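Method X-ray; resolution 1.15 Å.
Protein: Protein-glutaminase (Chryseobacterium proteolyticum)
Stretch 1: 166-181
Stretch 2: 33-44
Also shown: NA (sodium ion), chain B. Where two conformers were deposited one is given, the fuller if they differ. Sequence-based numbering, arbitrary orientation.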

# COMPACT_ATOMS: atom_id res chain seq x y z
N PHE A 166 -11.59 5.91 7.85
CA PHE A 166 -12.03 5.45 6.56
C PHE A 166 -12.72 4.10 6.56
O PHE A 166 -13.09 3.57 5.50
CB PHE A 166 -10.88 5.46 5.54
CG PHE A 166 -10.24 6.80 5.27
CD1 PHE A 166 -10.81 8.02 5.60
CD2 PHE A 166 -9.03 6.84 4.57
CE1 PHE A 166 -10.18 9.21 5.28
CE2 PHE A 166 -8.42 8.01 4.27
CZ PHE A 166 -8.98 9.21 4.64
N SER A 167 -12.93 3.50 7.73
CA SER A 167 -13.38 2.14 7.88
C SER A 167 -14.64 1.82 7.11
O SER A 167 -14.73 0.71 6.57
CB SER A 167 -13.58 1.83 9.35
OG SER A 167 -14.50 2.68 10.02
N LEU A 168 -15.63 2.72 7.13
CA LEU A 168 -16.92 2.42 6.49
C LEU A 168 -16.98 2.78 5.01
O LEU A 168 -18.02 2.56 4.37
CB LEU A 168 -18.02 3.17 7.29
CG LEU A 168 -17.97 2.91 8.78
CD1 LEU A 168 -19.08 3.77 9.42
CD2 LEU A 168 -18.12 1.41 9.01
N LEU A 169 -15.93 3.38 4.49
CA LEU A 169 -15.93 3.97 3.16
C LEU A 169 -15.49 2.93 2.13
O LEU A 169 -14.68 2.06 2.40
CB LEU A 169 -15.03 5.19 3.11
CG LEU A 169 -15.29 6.27 4.19
CD1 LEU A 169 -14.33 7.41 4.04
CD2 LEU A 169 -16.75 6.71 4.23
N SER A 170 -16.02 3.06 0.94
CA SER A 170 -15.73 2.15 -0.16
C SER A 170 -15.92 2.85 -1.47
O SER A 170 -16.77 3.70 -1.62
CB SER A 170 -16.65 0.94 -0.07
OG SER A 170 -16.26 -0.07 -0.97
N GLY A 171 -15.18 2.41 -2.49
CA GLY A 171 -15.29 2.97 -3.81
C GLY A 171 -14.58 4.31 -3.97
O GLY A 171 -13.59 4.58 -3.28
N CYS A 172 -15.08 5.12 -4.88
CA CYS A 172 -14.41 6.33 -5.30
C CYS A 172 -15.08 7.59 -4.79
O CYS A 172 -14.73 8.67 -5.25
CB CYS A 172 -14.23 6.37 -6.82
SG CYS A 172 -13.43 4.86 -7.47
N SER A 173 -15.99 7.44 -3.87
CA SER A 173 -16.69 8.50 -3.17
C SER A 173 -16.75 8.14 -1.71
O SER A 173 -16.87 6.97 -1.38
CB SER A 173 -18.09 8.68 -3.76
OG SER A 173 -18.07 9.05 -5.14
N PRO A 174 -16.69 9.09 -0.79
CA PRO A 174 -16.52 10.52 -1.06
C PRO A 174 -15.11 10.87 -1.54
O PRO A 174 -14.14 10.23 -1.20
CB PRO A 174 -16.79 11.16 0.31
CG PRO A 174 -16.37 10.12 1.28
CD PRO A 174 -16.80 8.83 0.64
N SER A 175 -15.06 11.92 -2.38
CA SER A 175 -13.80 12.44 -2.89
C SER A 175 -13.93 13.96 -2.90
O SER A 175 -14.86 14.45 -3.56
CB SER A 175 -13.39 11.90 -4.24
OG SER A 175 -12.18 12.50 -4.65
N PRO A 176 -13.09 14.72 -2.20
CA PRO A 176 -12.02 14.31 -1.32
C PRO A 176 -12.47 13.43 -0.14
O PRO A 176 -13.66 13.44 0.24
CB PRO A 176 -11.48 15.63 -0.75
CG PRO A 176 -11.93 16.74 -1.63
CD PRO A 176 -13.14 16.22 -2.39
N ALA A 177 -11.56 12.67 0.41
CA ALA A 177 -11.86 11.89 1.59
C ALA A 177 -12.15 12.78 2.76
O ALA A 177 -11.74 13.97 2.78
CB ALA A 177 -10.62 11.04 1.88
N PRO A 178 -12.78 12.26 3.78
CA PRO A 178 -13.03 13.08 4.98
C PRO A 178 -11.75 13.53 5.63
O PRO A 178 -10.69 12.92 5.50
CB PRO A 178 -13.81 12.18 5.87
CG PRO A 178 -13.92 10.86 5.26
CD PRO A 178 -13.38 10.96 3.90
N ASP A 179 -11.87 14.61 6.39
CA ASP A 179 -10.74 15.22 7.10
C ASP A 179 -10.03 14.24 8.03
O ASP A 179 -10.68 13.53 8.79
CB ASP A 179 -11.20 16.41 7.94
CG ASP A 179 -10.16 17.43 8.30
OD1 ASP A 179 -10.57 18.48 8.87
OD2 ASP A 179 -8.96 17.22 8.04
N VAL A 180 -8.74 14.10 7.92
CA VAL A 180 -7.98 13.35 8.91
C VAL A 180 -6.96 14.24 9.60
O VAL A 180 -5.99 13.69 10.14
CB VAL A 180 -7.31 12.11 8.29
CG1 VAL A 180 -8.38 11.19 7.74
CG2 VAL A 180 -6.32 12.53 7.20
N SER A 181 -7.19 15.54 9.65
CA SER A 181 -6.34 16.50 10.37
C SER A 181 -6.16 16.18 11.83
O SER A 181 -5.13 16.46 12.41
CB SER A 181 -6.92 17.91 10.21
OG SER A 181 -6.65 18.32 8.86
NA NA B . -3.29 7.64 -0.98
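Stretch 2 33-44: ITFRYPVDGCYA

Two irregular segments can pack as closely as helices or strands do, provided that one supplies a hollow and the other a bump to fill it. The contact between residues 33-44 and 166-181 of protein-glutaminase illustrates the principle. At least 125 residues separate any touching pair, and 769 Å² of surface is buried, both sides summed. The earlier segment is loop and turn up to Gly41, after which a helix begins; the later one has no regular helix or strand. They nevertheless run in the same general direction, with Thr34 near Ser167, Tyr37 near Ser170, Val39 near Cys172 and Asp40 near Ala177. The CA atoms come closest at Ser170 and Tyr37, 4.3 Å apart.

Type I turns open the match on both sides, Thr34 to Tyr37 and Phe166 to Leu169. The methyl of Thr34 rests against the second of these, CG2 lying 3.6 Å from Phe166 O. From its own turn Arg36 extends its side chain, and the guanidinium meets a carbonyl at its edge: NH2 donates a hydrogen bond to Ser167 O at 3.0 Å. Water 1 fills the space beside it, accepting from Arg36 NE at 2.9 Å and lying within hydrogen-bonding reach of the carbonyls of Ser167 and Leu169. The backbone is pinned where Gly171 N donates to Arg36 O at 2.8 Å; Gly171 has a positive phi, which by itself favours glycine.

The principal bump is Tyr37, with 127 Å² covered. Its CB points sideways, but the t rotamer of chi1 carries the ring into a hollow lined by Phe166, Leu169, Pro174 and Ala177. Leu169 covers one face, its CB 3.7 Å from the centroid of the Tyr37 ring in a CH-pi contact, while its CD1 is 3.7 Å from Tyr37 CE2. Phe166 instead meets the tyrosine's edge and offers its own face, with planes at 71° and centroids 5.3 Å apart. At the bottom of the hollow Tyr37 OH donates to Pro174 O at 2.7 Å, and Ala177 CB packs 3.3 Å from that same OH. A polar tip thus finds an acceptor inside a largely apolar pocket.

Val39 makes a second, shallower bump. Its CG2 approaches Cys172 C at 3.5 Å, and both its methyls lie against Pro174 O, CG1 at 3.6 Å and CG2 at 3.7 Å. Nearby, Gly171 O is buried without a polar partner, with Pro38 CD 3.3 Å from it.

Beyond Val39 the fit depends on an absent side chain. Gly41 CA lies 3.8 Å from Phe166 CE2, at the edge of the ring; an ideal CB there would clash with that same CE2 at 2.9 Å. Ala177 CB sits 3.9 Å from Asp40 CB, while water 2 bridges Ala177 N and Asp40 OD1, at 2.9 Å from each. Finally, the Tyr43 side chain reaches back from the helix, bringing OH to 3.8 Å from Val180 CG2.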

# COMPACT_ATOMS: atom_id res chain seq x y z
N ILE A 33 -7.90 -2.87 7.01
CA ILE A 33 -7.18 -2.11 6.03
C ILE A 33 -8.14 -1.77 4.87
O ILE A 33 -8.75 -2.65 4.27
CB ILE A 33 -5.94 -2.83 5.51
CG1 ILE A 33 -5.06 -3.32 6.64
CG2 ILE A 33 -5.20 -1.91 4.57
CD1 ILE A 33 -3.86 -4.15 6.21
N THR A 34 -8.26 -0.48 4.58
CA THR A 34 -9.29 0.11 3.75
C THR A 34 -8.97 0.02 2.25
O THR A 34 -9.11 0.99 1.51
CB THR A 34 -9.48 1.55 4.23
OG1 THR A 34 -8.23 2.21 4.24
CG2 THR A 34 -10.10 1.61 5.63
N PHE A 35 -8.56 -1.17 1.82
CA PHE A 35 -8.16 -1.38 0.42
C PHE A 35 -9.31 -1.03 -0.55
O PHE A 35 -9.06 -0.55 -1.65
CB PHE A 35 -7.75 -2.80 0.18
CG PHE A 35 -6.51 -3.24 0.92
CD1 PHE A 35 -5.29 -2.59 0.74
CD2 PHE A 35 -6.55 -4.34 1.75
CE1 PHE A 35 -4.15 -3.04 1.37
CE2 PHE A 35 -5.40 -4.80 2.37
CZ PHE A 35 -4.21 -4.14 2.20
N ARG A 36 -10.55 -1.27 -0.12
CA ARG A 36 -11.71 -0.99 -0.97
C ARG A 36 -12.00 0.49 -1.15
O ARG A 36 -12.91 0.79 -1.93
CB ARG A 36 -12.94 -1.68 -0.37
CG ARG A 36 -13.35 -1.18 1.00
CD ARG A 36 -14.49 -1.93 1.58
NE ARG A 36 -14.89 -1.39 2.86
CZ ARG A 36 -15.89 -1.80 3.60
NH1 ARG A 36 -16.63 -2.81 3.16
NH2 ARG A 36 -16.13 -1.23 4.76
N TYR A 37 -11.30 1.36 -0.45
CA TYR A 37 -11.46 2.80 -0.55
C TYR A 37 -10.18 3.42 -1.05
O TYR A 37 -9.34 3.87 -0.28
CB TYR A 37 -11.83 3.38 0.82
CG TYR A 37 -12.13 4.87 0.78
CD1 TYR A 37 -13.12 5.38 -0.01
CD2 TYR A 37 -11.40 5.74 1.58
CE1 TYR A 37 -13.38 6.75 -0.02
CE2 TYR A 37 -11.68 7.09 1.55
CZ TYR A 37 -12.65 7.62 0.77
OH TYR A 37 -12.89 8.97 0.81
N PRO A 38 -9.99 3.45 -2.37
CA PRO A 38 -8.73 3.93 -2.93
C PRO A 38 -8.59 5.43 -3.02
O PRO A 38 -7.54 5.90 -3.49
CB PRO A 38 -8.65 3.27 -4.31
CG PRO A 38 -10.09 3.21 -4.68
CD PRO A 38 -10.81 2.78 -3.40
N VAL A 39 -9.58 6.21 -2.62
CA VAL A 39 -9.51 7.65 -2.76
C VAL A 39 -8.29 8.22 -2.05
O VAL A 39 -7.65 9.12 -2.59
CB VAL A 39 -10.80 8.29 -2.23
CG1 VAL A 39 -10.73 9.81 -2.20
CG2 VAL A 39 -12.03 7.87 -3.05
N ASP A 40 -8.00 7.75 -0.83
CA ASP A 40 -6.90 8.30 -0.08
C ASP A 40 -6.54 7.28 0.99
O ASP A 40 -7.13 6.23 1.07
CB ASP A 40 -7.27 9.66 0.48
CG ASP A 40 -6.16 10.68 0.64
OD1 ASP A 40 -6.44 11.88 0.49
OD2 ASP A 40 -5.01 10.29 0.96
N GLY A 41 -5.53 7.66 1.78
CA GLY A 41 -5.08 6.81 2.86
C GLY A 41 -4.08 5.73 2.46
O GLY A 41 -3.78 4.84 3.26
N CYS A 42 -3.50 5.84 1.27
CA CYS A 42 -2.51 4.82 0.81
C CYS A 42 -1.35 4.68 1.77
O CYS A 42 -0.86 3.58 1.99
CB CYS A 42 -1.99 5.18 -0.56
SG CYS A 42 -1.30 6.80 -0.76
N TYR A 43 -0.90 5.79 2.33
CA TYR A 43 0.22 5.81 3.27
C TYR A 43 -0.10 4.95 4.46
O TYR A 43 0.76 4.23 4.98
CB TYR A 43 0.55 7.28 3.59
CG TYR A 43 -0.64 8.09 4.01
CD1 TYR A 43 -1.44 8.80 3.14
CD2 TYR A 43 -1.01 8.11 5.36
CE1 TYR A 43 -2.55 9.53 3.57
CE2 TYR A 43 -2.07 8.82 5.80
CZ TYR A 43 -2.86 9.54 4.91
OH TYR A 43 -3.94 10.24 5.39
N ALA A 44 -1.33 5.06 4.98
CA ALA A 44 -1.75 4.28 6.15
C ALA A 44 -1.89 2.83 5.78
O ALA A 44 -1.48 1.93 6.54
CB ALA A 44 -3.04 4.87 6.69
O HOH W 1 -13.11 0.54 4.02
O HOH W 2 -8.90 12.88 -0.63
O HOH W 3 -3.00 6.75 -3.30
O HOH W 4 -2.78 9.77 -2.95